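Local atomic coordinates of protein Niban 2 (Homo sapiens, PDB entry 7CTP), a protein that may suppress apoptosis and may promote melanoma cell invasion, and carries a PH domain set against a long helical body. Residues D128-L133 with A166-F171; G120-T125 with T224-C229; D80-R85 with R263-I268; G72-H77 with D180-V185. All blocks are in the same frame, centred on the assembly; numbering follows the deposited sequence.

From the N terminus, the first strand of the PH domain supplies residues 72-77 of contact 4, and the turn after it supplies residues 80-85 of contact 3. Residues 120-125 then begin contact 2, and 128-133 begin contact 1. Contact 1 closes first, at 166-171, so its loop is nested inside those of the other three. Contact 4 closes next at 180-185, on the C-terminal helix of the PH domain, and crosses both contact 2 and contact 3. Contact 2 closes at 224-229 and lies within the loop of contact 3, which ends at 263-268. Contacts 1 and 4 hold the PH domain together; contact 2 joins it to the helical body, and in contact 3 the turn comes up to helix 260-337.

Contact 1 (D128-L133 with A166-F171); sequences DQYLEL and ARHYYF
The phenol oxygen of Y130 is gripped by two groups of the 166-171 segment: Y130 OH lies 2.6 Å from Y170 OH and 2.7 Å from H168 ND1, both hydrogen bonds. The imidazole receives the phenol at its edge, with Y130 OH close to the ring plane. At its other nitrogen, H168 NE2 is bonded to the carbonyl of H163, so both ring nitrogens are engaged and the rotation of the imidazole is fixed. Y170 meets Y130 in an offset edge-to-face pair, its edge toward the Y130 face, with ring planes at 74° and centroids 5.3 Å apart. The leading atom is Y170 CE1, 3.5 Å from Y130 CZ. With CG anti to the backbone nitrogen (chi1 170°), Y130 extends from helix 127-134 to put its hydroxyl between the two partners. These residues belong to a PH domain: the short helix, which follows the edge strand 122-124, is pinned by one tyrosine to strand 169-173 and the loop before it. I160 of the adjacent strand packs on both Y130 and Y170, while I268 of helix 260-337 touches Y130 and H168. The backbone at H168 is held as well. R167 reaches H168 O side-on with two nitrogens, NH1 at 2.8 Å in the carbonyl plane and NE at 2.9 Å from above it. One face of this guanidinium lies against the ring of Y169, whose CD1 sits 3.3 Å above the guanidinium plane toward its rim.

Contact 2 (G120-T125 with T224-C229); sequences GYKILT and TWEMLC
A type I beta turn, W225 to L228, brings E226 from the loop between helices 204-218 and 232-252 up to K122 on edge strand 122-124 of the PH domain. The two form a salt bridge that joins this domain to the helical body, with K122 NZ 3.2 Å from E226 OE1. The amine approaches the carboxylate oxygen on its anti side, 25° out of the carboxylate plane. E226 OE1 also takes part in a hydrogen bond with the hydroxyl of S426 on helix 422-455, so one oxygen serves two partners and the carboxylate links three parts of the fold. The lysine reaches out from the strand as the glutamate reaches out from the turn. The lysine chain is kinked about its CB-CG bond (chi2 -76°), and K122 CE lies 3.5 Å from E226 OE1. Within the turn, L228 N is bonded to W225 O, and L228 is itself the centre of an inverse gamma turn. M227 CB rests over one face of the W225 ring, offset toward the rim. M227, within the turn, and C229, just after it, both reach G120, a glycine with positive phi (82°), whose amide is bonded to N194 of the PH domain's C-terminal helix. The M227 methyl, CE, lies 3.9 Å from G120 CA, and C229 SG lies 3.8 Å from G120 CA.

Contact 3 (D80-R85 with R263-I268); sequences DSKKWR and RQRQWI
The guanidinium of R265 has K82 NZ at its edge, near its plane, with R265 NH2 only 2.9 Å away. Both are donors, so the pair is no hydrogen bond. Two like charges this close would be expected to repel, and the modelled separation is best treated as doubtful, the more so because K82 is exposed and K82 CE also lies 3.0 Å from R265 NH2. Each charge has another partner: K82 NZ is bonded to the carbonyl of E79 in its own turn, and R265 NH1 makes a long, weak ion pair with E262. The arginine leaves its helix with CG anti to the backbone nitrogen (chi1 -173°), its CB already directed at the turn. Nearby, S81 OG donates to D80 OD1 at 3.0 Å, nearly along the axis of that C-O bond. Residues 80-83 lie in the turn between strands 70-77 and 84-91, the first two of the PH domain, which in many lipid-binding PH domains is basic and contacts phosphoinositide; whether it does so here is open. Beyond the turn, W84 meets H77 of strand 70-77 edge-to-face and packs on Y170 and C172 of strand 169-173. On helix 260-337, Q264 packs against I134 of the PH domain's helix 127-134, while W267 packs on L248 and K249 of helix 232-252.

Contact 4 (G72-H77 with D180-V185); sequences GNLFQH and DKWQAV
L74 leaves strand 70-77 with CB directed at helix 180-185, and each carbon beyond it meets the indole of W182. Its chi1 of -61° places L74 CG beside the backbone nitrogen, 3.9 Å from W182 NE1. At CG the chain divides. L74 CD1 lies over the centre of the indole, 4.0 Å above its plane, with CE2 and CD2 of W182 its nearest atoms. L74 CD2 comes closer, to 3.2 Å from W182 NE1 and 3.4 Å from W182 CD1. This methyl makes a CH-pi contact with the five-membered ring, 3.5 Å from its centroid and 30° off the ring normal, tight packing for a methyl over a face. The edge of the same indole is met by the strand backbone, with W182 CZ2 3.7 Å from G72 N; glycine brings no side chain there. The strand and helix run nearly at right angles, at 97°, with their axes 11.3 Å apart, and the indole bridges that gap. Other residues complete its setting: F70 meets W182 edge-to-face, S89 of strand 84-91 touches it, and M173 of strand 169-173 touches both L74 and W182. Strand 70-77 lies between those two strands in the antiparallel sheet. A C-terminal helix that lays a tryptophan against side chains of the curved sheet in this way is a hallmark of the PH fold, in which the helix closes one end of the barrel.

Contact 1 (D128-L133 with A166-F171)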
# COMPACT_ATOMS: atom_id res chain seq x y z
N ASP A 128 22.07 -15.15 -6.81
CA ASP A 128 21.88 -15.14 -8.25
C ASP A 128 20.60 -14.42 -8.64
O ASP A 128 20.58 -13.67 -9.62
CB ASP A 128 21.87 -16.56 -8.80
CG ASP A 128 22.03 -16.57 -10.30
OD1 ASP A 128 23.08 -16.08 -10.78
OD2 ASP A 128 21.10 -17.03 -10.98
N GLN A 129 19.52 -14.66 -7.89
CA GLN A 129 18.28 -13.93 -8.11
C GLN A 129 18.50 -12.43 -8.04
O GLN A 129 17.92 -11.68 -8.83
CB GLN A 129 17.23 -14.32 -7.07
CG GLN A 129 16.44 -15.56 -7.36
CD GLN A 129 15.42 -15.82 -6.28
OE1 GLN A 129 15.36 -15.10 -5.27
NE2 GLN A 129 14.60 -16.84 -6.47
N TYR A 130 19.30 -11.99 -7.08
CA TYR A 130 19.58 -10.56 -6.91
C TYR A 130 20.39 -10.02 -8.08
O TYR A 130 20.08 -8.96 -8.63
CB TYR A 130 20.30 -10.32 -5.60
CG TYR A 130 20.84 -8.93 -5.44
CD1 TYR A 130 19.98 -7.84 -5.20
CD2 TYR A 130 22.21 -8.68 -5.53
CE1 TYR A 130 20.49 -6.55 -5.05
CE2 TYR A 130 22.72 -7.41 -5.39
CZ TYR A 130 21.85 -6.34 -5.15
OH TYR A 130 22.38 -5.09 -5.02
N LEU A 131 21.45 -10.74 -8.46
CA LEU A 131 22.27 -10.30 -9.59
C LEU A 131 21.47 -10.28 -10.88
O LEU A 131 21.72 -9.44 -11.75
CB LEU A 131 23.50 -11.21 -9.73
CG LEU A 131 24.51 -11.14 -8.58
CD1 LEU A 131 25.64 -12.11 -8.85
CD2 LEU A 131 25.04 -9.73 -8.38
N GLU A 132 20.52 -11.20 -11.04
CA GLU A 132 19.66 -11.18 -12.22
C GLU A 132 18.78 -9.94 -12.23
O GLU A 132 18.60 -9.30 -13.27
CB GLU A 132 18.82 -12.45 -12.26
CG GLU A 132 17.91 -12.55 -13.47
CD GLU A 132 17.17 -13.87 -13.56
OE1 GLU A 132 16.01 -13.84 -14.03
OE2 GLU A 132 17.75 -14.92 -13.18
N LEU A 133 18.28 -9.56 -11.06
CA LEU A 133 17.38 -8.40 -10.95
C LEU A 133 18.11 -7.10 -11.27
O LEU A 133 17.53 -6.21 -11.91
CB LEU A 133 16.77 -8.36 -9.55
CG LEU A 133 15.79 -7.25 -9.20
CD1 LEU A 133 14.65 -7.23 -10.19
CD2 LEU A 133 15.27 -7.48 -7.78
N ALA A 166 16.56 3.12 -3.53
CA ALA A 166 17.29 3.27 -2.28
C ALA A 166 18.33 2.16 -2.14
O ALA A 166 18.43 1.26 -2.98
CB ALA A 166 16.32 3.29 -1.11
N ARG A 167 19.11 2.18 -1.06
CA ARG A 167 20.23 1.26 -1.00
C ARG A 167 19.74 -0.16 -0.74
O ARG A 167 18.61 -0.39 -0.29
CB ARG A 167 21.25 1.68 0.07
CG ARG A 167 20.86 1.43 1.50
CD ARG A 167 22.10 1.16 2.37
NE ARG A 167 22.56 -0.24 2.26
CZ ARG A 167 23.65 -0.74 2.85
NH1 ARG A 167 23.96 -2.03 2.68
NH2 ARG A 167 24.42 0.03 3.60
N HIS A 168 20.59 -1.12 -1.07
CA HIS A 168 20.26 -2.52 -0.90
C HIS A 168 20.99 -3.04 0.32
O HIS A 168 22.07 -2.56 0.66
CB HIS A 168 20.65 -3.34 -2.13
CG HIS A 168 20.08 -2.80 -3.41
ND1 HIS A 168 20.53 -3.18 -4.65
CD2 HIS A 168 19.09 -1.89 -3.63
CE1 HIS A 168 19.84 -2.55 -5.58
NE2 HIS A 168 18.97 -1.75 -4.99
N TYR A 169 20.37 -4.01 0.99
CA TYR A 169 20.92 -4.61 2.20
C TYR A 169 21.14 -6.10 1.97
O TYR A 169 20.32 -6.76 1.33
CB TYR A 169 19.98 -4.41 3.38
CG TYR A 169 19.75 -2.96 3.72
CD1 TYR A 169 20.64 -2.27 4.52
CD2 TYR A 169 18.64 -2.28 3.22
CE1 TYR A 169 20.43 -0.93 4.83
CE2 TYR A 169 18.43 -0.96 3.52
CZ TYR A 169 19.32 -0.29 4.34
OH TYR A 169 19.12 1.04 4.64
N TYR A 170 22.25 -6.62 2.50
CA TYR A 170 22.63 -8.00 2.29
C TYR A 170 22.83 -8.67 3.65
O TYR A 170 23.69 -8.25 4.43
CB TYR A 170 23.91 -8.09 1.46
CG TYR A 170 23.92 -7.15 0.28
CD1 TYR A 170 23.11 -7.38 -0.82
CD2 TYR A 170 24.73 -6.02 0.28
CE1 TYR A 170 23.12 -6.51 -1.91
CE2 TYR A 170 24.74 -5.15 -0.80
CZ TYR A 170 23.93 -5.40 -1.89
OH TYR A 170 23.93 -4.54 -2.97
N PHE A 171 22.01 -9.68 3.93
CA PHE A 171 22.06 -10.45 5.16
C PHE A 171 22.29 -11.92 4.83
O PHE A 171 22.01 -12.37 3.72
CB PHE A 171 20.76 -10.33 5.95
CG PHE A 171 20.34 -8.92 6.25
CD1 PHE A 171 21.02 -8.17 7.19
CD2 PHE A 171 19.24 -8.36 5.61
CE1 PHE A 171 20.62 -6.87 7.48
CE2 PHE A 171 18.85 -7.07 5.89
CZ PHE A 171 19.53 -6.32 6.83

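Contact 2 (G120-T125 with T224-C229)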
# COMPACT_ATOMS: atom_id res chain seq x y z
N GLY A 120 8.58 -0.27 -0.22
CA GLY A 120 9.08 -0.36 -1.57
C GLY A 120 10.14 -1.42 -1.80
O GLY A 120 10.63 -1.55 -2.93
N TYR A 121 10.52 -2.16 -0.76
CA TYR A 121 11.55 -3.18 -0.89
C TYR A 121 10.95 -4.51 -1.33
O TYR A 121 9.74 -4.75 -1.21
CB TYR A 121 12.32 -3.36 0.43
CG TYR A 121 13.43 -2.35 0.61
CD1 TYR A 121 13.16 -1.07 1.09
CD2 TYR A 121 14.75 -2.68 0.30
CE1 TYR A 121 14.18 -0.14 1.25
CE2 TYR A 121 15.77 -1.75 0.46
CZ TYR A 121 15.48 -0.48 0.94
OH TYR A 121 16.51 0.44 1.09
N LYS A 122 11.82 -5.37 -1.86
CA LYS A 122 11.51 -6.76 -2.19
C LYS A 122 12.60 -7.64 -1.59
O LYS A 122 13.75 -7.22 -1.48
CB LYS A 122 11.47 -7.00 -3.71
CG LYS A 122 10.49 -6.14 -4.47
CD LYS A 122 9.06 -6.63 -4.27
CE LYS A 122 8.12 -6.06 -5.35
NZ LYS A 122 7.38 -4.86 -4.87
N ILE A 123 12.24 -8.88 -1.21
CA ILE A 123 13.19 -9.82 -0.60
C ILE A 123 13.63 -10.84 -1.64
O ILE A 123 12.79 -11.41 -2.34
CB ILE A 123 12.58 -10.53 0.62
CG1 ILE A 123 12.21 -9.54 1.71
CG2 ILE A 123 13.56 -11.59 1.16
CD1 ILE A 123 11.16 -10.09 2.67
N LEU A 124 14.93 -11.08 -1.72
CA LEU A 124 15.50 -12.16 -2.53
C LEU A 124 16.18 -13.15 -1.60
O LEU A 124 16.82 -12.76 -0.62
CB LEU A 124 16.52 -11.63 -3.55
CG LEU A 124 16.11 -10.68 -4.68
CD1 LEU A 124 14.91 -11.20 -5.45
CD2 LEU A 124 15.87 -9.27 -4.16
N THR A 125 16.06 -14.45 -1.91
CA THR A 125 16.69 -15.46 -1.08
C THR A 125 17.85 -16.16 -1.78
O THR A 125 18.25 -17.26 -1.36
CB THR A 125 15.67 -16.50 -0.61
OG1 THR A 125 15.00 -17.04 -1.75
CG2 THR A 125 14.64 -15.87 0.30
N THR A 224 -2.16 1.10 -12.74
CA THR A 224 -1.66 0.85 -11.40
C THR A 224 -0.14 0.98 -11.34
O THR A 224 0.58 0.42 -12.18
CB THR A 224 -2.09 -0.55 -10.94
OG1 THR A 224 -3.51 -0.58 -10.82
CG2 THR A 224 -1.48 -0.89 -9.60
N TRP A 225 0.34 1.72 -10.35
CA TRP A 225 1.76 2.03 -10.19
C TRP A 225 2.30 1.26 -9.00
O TRP A 225 1.83 1.46 -7.87
CB TRP A 225 1.96 3.53 -10.00
CG TRP A 225 3.38 3.98 -9.90
CD1 TRP A 225 4.46 3.46 -10.55
CD2 TRP A 225 3.86 5.08 -9.12
NE1 TRP A 225 5.60 4.17 -10.21
CE2 TRP A 225 5.25 5.17 -9.34
CE3 TRP A 225 3.25 5.99 -8.26
CZ2 TRP A 225 6.04 6.14 -8.72
CZ3 TRP A 225 4.03 6.94 -7.65
CH2 TRP A 225 5.42 7.01 -7.88
N GLU A 226 3.28 0.39 -9.25
CA GLU A 226 3.79 -0.49 -8.20
C GLU A 226 4.42 0.30 -7.05
O GLU A 226 4.44 -0.18 -5.91
CB GLU A 226 4.82 -1.46 -8.80
CG GLU A 226 5.41 -2.46 -7.82
CD GLU A 226 5.73 -3.80 -8.47
OE1 GLU A 226 5.97 -4.77 -7.73
OE2 GLU A 226 5.75 -3.87 -9.72
N MET A 227 4.91 1.50 -7.32
CA MET A 227 5.63 2.26 -6.32
C MET A 227 4.74 3.26 -5.59
O MET A 227 5.25 4.13 -4.88
CB MET A 227 6.83 2.95 -6.95
CG MET A 227 7.89 1.97 -7.48
SD MET A 227 8.36 0.64 -6.35
CE MET A 227 9.16 1.55 -5.02
N LEU A 228 3.42 3.14 -5.72
CA LEU A 228 2.51 3.85 -4.84
C LEU A 228 2.45 3.10 -3.50
O LEU A 228 1.44 2.50 -3.13
CB LEU A 228 1.12 3.96 -5.47
CG LEU A 228 0.15 4.90 -4.75
CD1 LEU A 228 0.43 6.35 -5.13
CD2 LEU A 228 -1.29 4.51 -5.07
N CYS A 229 3.58 3.11 -2.79
CA CYS A 229 3.66 2.45 -1.50
C CYS A 229 4.52 3.29 -0.57
O CYS A 229 5.44 3.98 -1.00
CB CYS A 229 4.26 1.04 -1.62
SG CYS A 229 5.71 1.05 -2.68

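Contact 3 (D80-R85 with R263-I268)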
# COMPACT_ATOMS: atom_id res chain seq x y z
N ASP A 80 31.01 -0.21 3.64
CA ASP A 80 32.28 0.51 3.68
C ASP A 80 33.46 -0.44 3.66
O ASP A 80 34.40 -0.27 2.87
CB ASP A 80 32.34 1.43 4.90
CG ASP A 80 31.97 0.74 6.20
OD1 ASP A 80 32.09 -0.50 6.28
OD2 ASP A 80 31.56 1.44 7.14
N SER A 81 33.44 -1.47 4.52
CA SER A 81 34.58 -2.37 4.66
C SER A 81 34.52 -3.58 3.74
O SER A 81 35.53 -4.26 3.58
CB SER A 81 34.68 -2.85 6.11
OG SER A 81 33.40 -3.18 6.63
N LYS A 82 33.36 -3.85 3.13
CA LYS A 82 33.13 -5.06 2.34
C LYS A 82 33.27 -6.33 3.18
O LYS A 82 33.53 -7.41 2.63
CB LYS A 82 34.05 -5.12 1.12
CG LYS A 82 33.98 -3.89 0.23
CD LYS A 82 33.09 -4.13 -0.97
CE LYS A 82 32.68 -2.82 -1.58
NZ LYS A 82 31.59 -2.15 -0.80
N LYS A 83 33.12 -6.22 4.50
CA LYS A 83 33.24 -7.34 5.42
C LYS A 83 31.88 -7.68 6.02
O LYS A 83 31.05 -6.79 6.26
CB LYS A 83 34.22 -7.02 6.56
CG LYS A 83 35.69 -7.23 6.22
CD LYS A 83 36.59 -6.36 7.10
CE LYS A 83 38.06 -6.76 7.01
NZ LYS A 83 38.51 -6.99 5.61
N TRP A 84 31.66 -8.96 6.28
CA TRP A 84 30.45 -9.40 6.95
C TRP A 84 30.63 -9.33 8.47
O TRP A 84 31.63 -9.81 9.01
CB TRP A 84 30.09 -10.83 6.54
CG TRP A 84 29.66 -10.96 5.12
CD1 TRP A 84 30.46 -11.05 4.02
CD2 TRP A 84 28.31 -11.05 4.64
NE1 TRP A 84 29.70 -11.18 2.88
CE2 TRP A 84 28.37 -11.18 3.24
CE3 TRP A 84 27.06 -11.02 5.26
CZ2 TRP A 84 27.23 -11.28 2.45
CZ3 TRP A 84 25.93 -11.12 4.48
CH2 TRP A 84 26.02 -11.25 3.09
N ARG A 85 29.66 -8.72 9.14
CA ARG A 85 29.69 -8.55 10.59
C ARG A 85 28.40 -9.08 11.18
O ARG A 85 27.33 -8.91 10.59
CB ARG A 85 29.85 -7.08 10.99
CG ARG A 85 31.15 -6.43 10.55
CD ARG A 85 32.37 -7.10 11.18
NE ARG A 85 33.60 -6.44 10.75
CZ ARG A 85 34.78 -7.05 10.69
NH1 ARG A 85 34.90 -8.32 11.03
NH2 ARG A 85 35.85 -6.38 10.29
N ARG A 263 30.16 -1.71 -11.87
CA ARG A 263 29.43 -0.53 -12.33
C ARG A 263 28.00 -0.54 -11.80
O ARG A 263 27.47 0.51 -11.41
CB ARG A 263 29.45 -0.48 -13.86
CG ARG A 263 30.83 -0.16 -14.44
CD ARG A 263 30.81 -0.17 -15.96
NE ARG A 263 29.96 0.89 -16.48
CZ ARG A 263 28.90 0.69 -17.26
NH1 ARG A 263 28.18 1.72 -17.69
NH2 ARG A 263 28.58 -0.55 -17.62
N GLN A 264 27.37 -1.72 -11.75
CA GLN A 264 26.02 -1.83 -11.20
C GLN A 264 25.99 -1.39 -9.74
O GLN A 264 25.06 -0.67 -9.32
CB GLN A 264 25.50 -3.27 -11.34
CG GLN A 264 25.16 -3.68 -12.77
CD GLN A 264 25.16 -5.20 -12.98
OE1 GLN A 264 25.08 -5.98 -12.02
NE2 GLN A 264 25.27 -5.62 -14.23
N ARG A 265 27.01 -1.76 -8.97
CA ARG A 265 27.06 -1.39 -7.55
C ARG A 265 27.27 0.11 -7.36
O ARG A 265 26.70 0.72 -6.45
CB ARG A 265 28.15 -2.18 -6.84
CG ARG A 265 28.17 -2.01 -5.33
CD ARG A 265 29.59 -1.89 -4.79
NE ARG A 265 30.14 -0.56 -5.05
CZ ARG A 265 31.04 0.04 -4.28
NH1 ARG A 265 31.48 1.25 -4.59
NH2 ARG A 265 31.48 -0.55 -3.19
N GLN A 266 28.10 0.72 -8.22
CA GLN A 266 28.29 2.16 -8.13
C GLN A 266 27.00 2.90 -8.42
O GLN A 266 26.68 3.90 -7.76
CB GLN A 266 29.39 2.61 -9.09
CG GLN A 266 30.74 2.10 -8.70
CD GLN A 266 31.77 2.37 -9.76
OE1 GLN A 266 32.51 1.48 -10.17
NE2 GLN A 266 31.83 3.61 -10.22
N TRP A 267 26.22 2.42 -9.39
CA TRP A 267 24.96 3.10 -9.68
C TRP A 267 24.00 3.00 -8.49
O TRP A 267 23.30 3.96 -8.17
CB TRP A 267 24.30 2.54 -10.94
CG TRP A 267 22.91 3.07 -11.03
CD1 TRP A 267 21.75 2.39 -10.77
CD2 TRP A 267 22.53 4.42 -11.28
NE1 TRP A 267 20.67 3.23 -10.88
CE2 TRP A 267 21.12 4.48 -11.20
CE3 TRP A 267 23.24 5.58 -11.60
CZ2 TRP A 267 20.40 5.66 -11.42
CZ3 TRP A 267 22.52 6.76 -11.82
CH2 TRP A 267 21.12 6.79 -11.73
N ILE A 268 23.98 1.84 -7.82
CA ILE A 268 23.12 1.67 -6.65
C ILE A 268 23.49 2.68 -5.57
O ILE A 268 22.62 3.27 -4.92
CB ILE A 268 23.20 0.22 -6.13
CG1 ILE A 268 22.49 -0.73 -7.10
CG2 ILE A 268 22.59 0.13 -4.72
CD1 ILE A 268 22.98 -2.17 -7.02

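Contact 4 (G72-H77 with D180-V185)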
# COMPACT_ATOMS: atom_id res chain seq x y z
N GLY A 72 16.94 -11.20 16.72
CA GLY A 72 17.87 -12.31 16.57
C GLY A 72 19.14 -11.81 15.93
O GLY A 72 19.21 -10.67 15.43
N ASN A 73 20.15 -12.66 15.95
CA ASN A 73 21.43 -12.31 15.35
C ASN A 73 21.44 -12.65 13.87
O ASN A 73 20.88 -13.67 13.44
CB ASN A 73 22.58 -13.03 16.05
CG ASN A 73 22.78 -12.56 17.48
OD1 ASN A 73 22.60 -11.38 17.79
ND2 ASN A 73 23.14 -13.49 18.36
N LEU A 74 22.06 -11.78 13.08
CA LEU A 74 22.22 -11.93 11.64
C LEU A 74 23.64 -11.56 11.27
O LEU A 74 24.33 -10.84 12.00
CB LEU A 74 21.27 -11.02 10.85
CG LEU A 74 19.77 -11.19 11.02
CD1 LEU A 74 19.01 -10.32 10.05
CD2 LEU A 74 19.46 -12.64 10.81
N PHE A 75 24.08 -12.04 10.11
CA PHE A 75 25.25 -11.46 9.47
C PHE A 75 24.79 -10.42 8.46
O PHE A 75 23.79 -10.63 7.76
CB PHE A 75 26.09 -12.54 8.80
CG PHE A 75 26.59 -13.58 9.74
CD1 PHE A 75 27.43 -13.24 10.79
CD2 PHE A 75 26.21 -14.90 9.59
CE1 PHE A 75 27.89 -14.20 11.67
CE2 PHE A 75 26.67 -15.87 10.47
CZ PHE A 75 27.51 -15.52 11.51
N GLN A 76 25.48 -9.29 8.41
CA GLN A 76 25.19 -8.24 7.43
C GLN A 76 26.46 -7.82 6.71
O GLN A 76 27.49 -7.58 7.34
CB GLN A 76 24.56 -7.01 8.10
CG GLN A 76 24.08 -5.99 7.06
CD GLN A 76 23.90 -4.59 7.63
OE1 GLN A 76 24.28 -4.31 8.76
NE2 GLN A 76 23.32 -3.70 6.82
N HIS A 77 26.38 -7.73 5.39
CA HIS A 77 27.49 -7.21 4.61
C HIS A 77 27.60 -5.70 4.83
O HIS A 77 26.60 -4.98 4.73
CB HIS A 77 27.28 -7.52 3.14
CG HIS A 77 28.41 -7.07 2.26
ND1 HIS A 77 28.44 -5.82 1.66
CD2 HIS A 77 29.53 -7.71 1.86
CE1 HIS A 77 29.54 -5.72 0.94
NE2 HIS A 77 30.22 -6.85 1.04
N ASP A 180 13.94 -18.73 6.88
CA ASP A 180 12.49 -18.76 6.69
C ASP A 180 11.79 -17.83 7.66
O ASP A 180 10.80 -17.18 7.30
CB ASP A 180 11.96 -20.19 6.86
CG ASP A 180 12.34 -21.11 5.72
OD1 ASP A 180 12.80 -20.61 4.67
OD2 ASP A 180 12.19 -22.34 5.88
N LYS A 181 12.26 -17.78 8.90
CA LYS A 181 11.64 -16.92 9.90
C LYS A 181 11.85 -15.46 9.55
O LYS A 181 10.91 -14.66 9.57
CB LYS A 181 12.22 -17.22 11.29
CG LYS A 181 11.59 -16.41 12.42
CD LYS A 181 10.08 -16.50 12.40
CE LYS A 181 9.50 -16.27 13.80
NZ LYS A 181 8.27 -17.08 14.00
N TRP A 182 13.09 -15.09 9.23
CA TRP A 182 13.38 -13.70 8.91
C TRP A 182 12.71 -13.28 7.60
O TRP A 182 12.38 -12.10 7.44
CB TRP A 182 14.89 -13.48 8.84
CG TRP A 182 15.48 -13.15 10.18
CD1 TRP A 182 16.31 -13.94 10.93
CD2 TRP A 182 15.29 -11.94 10.92
NE1 TRP A 182 16.65 -13.29 12.10
CE2 TRP A 182 16.03 -12.07 12.12
CE3 TRP A 182 14.56 -10.77 10.70
CZ2 TRP A 182 16.07 -11.06 13.08
CZ3 TRP A 182 14.59 -9.78 11.66
CH2 TRP A 182 15.34 -9.93 12.84
N GLN A 183 12.52 -14.21 6.67
CA GLN A 183 11.80 -13.86 5.44
C GLN A 183 10.35 -13.50 5.74
O GLN A 183 9.82 -12.53 5.19
CB GLN A 183 11.85 -14.99 4.42
CG GLN A 183 11.09 -14.66 3.17
CD GLN A 183 11.26 -15.68 2.08
OE1 GLN A 183 11.76 -16.78 2.32
NE2 GLN A 183 10.86 -15.33 0.87
N ALA A 184 9.70 -14.25 6.63
CA ALA A 184 8.33 -13.94 7.00
C ALA A 184 8.24 -12.61 7.73
O ALA A 184 7.35 -11.79 7.46
CB ALA A 184 7.73 -15.05 7.86
N VAL A 185 9.16 -12.39 8.68
CA VAL A 185 9.15 -11.16 9.47
C VAL A 185 9.42 -9.95 8.58
O VAL A 185 8.77 -8.91 8.71
CB VAL A 185 10.19 -11.25 10.61
CG1 VAL A 185 10.43 -9.87 11.25
CG2 VAL A 185 9.73 -12.27 11.66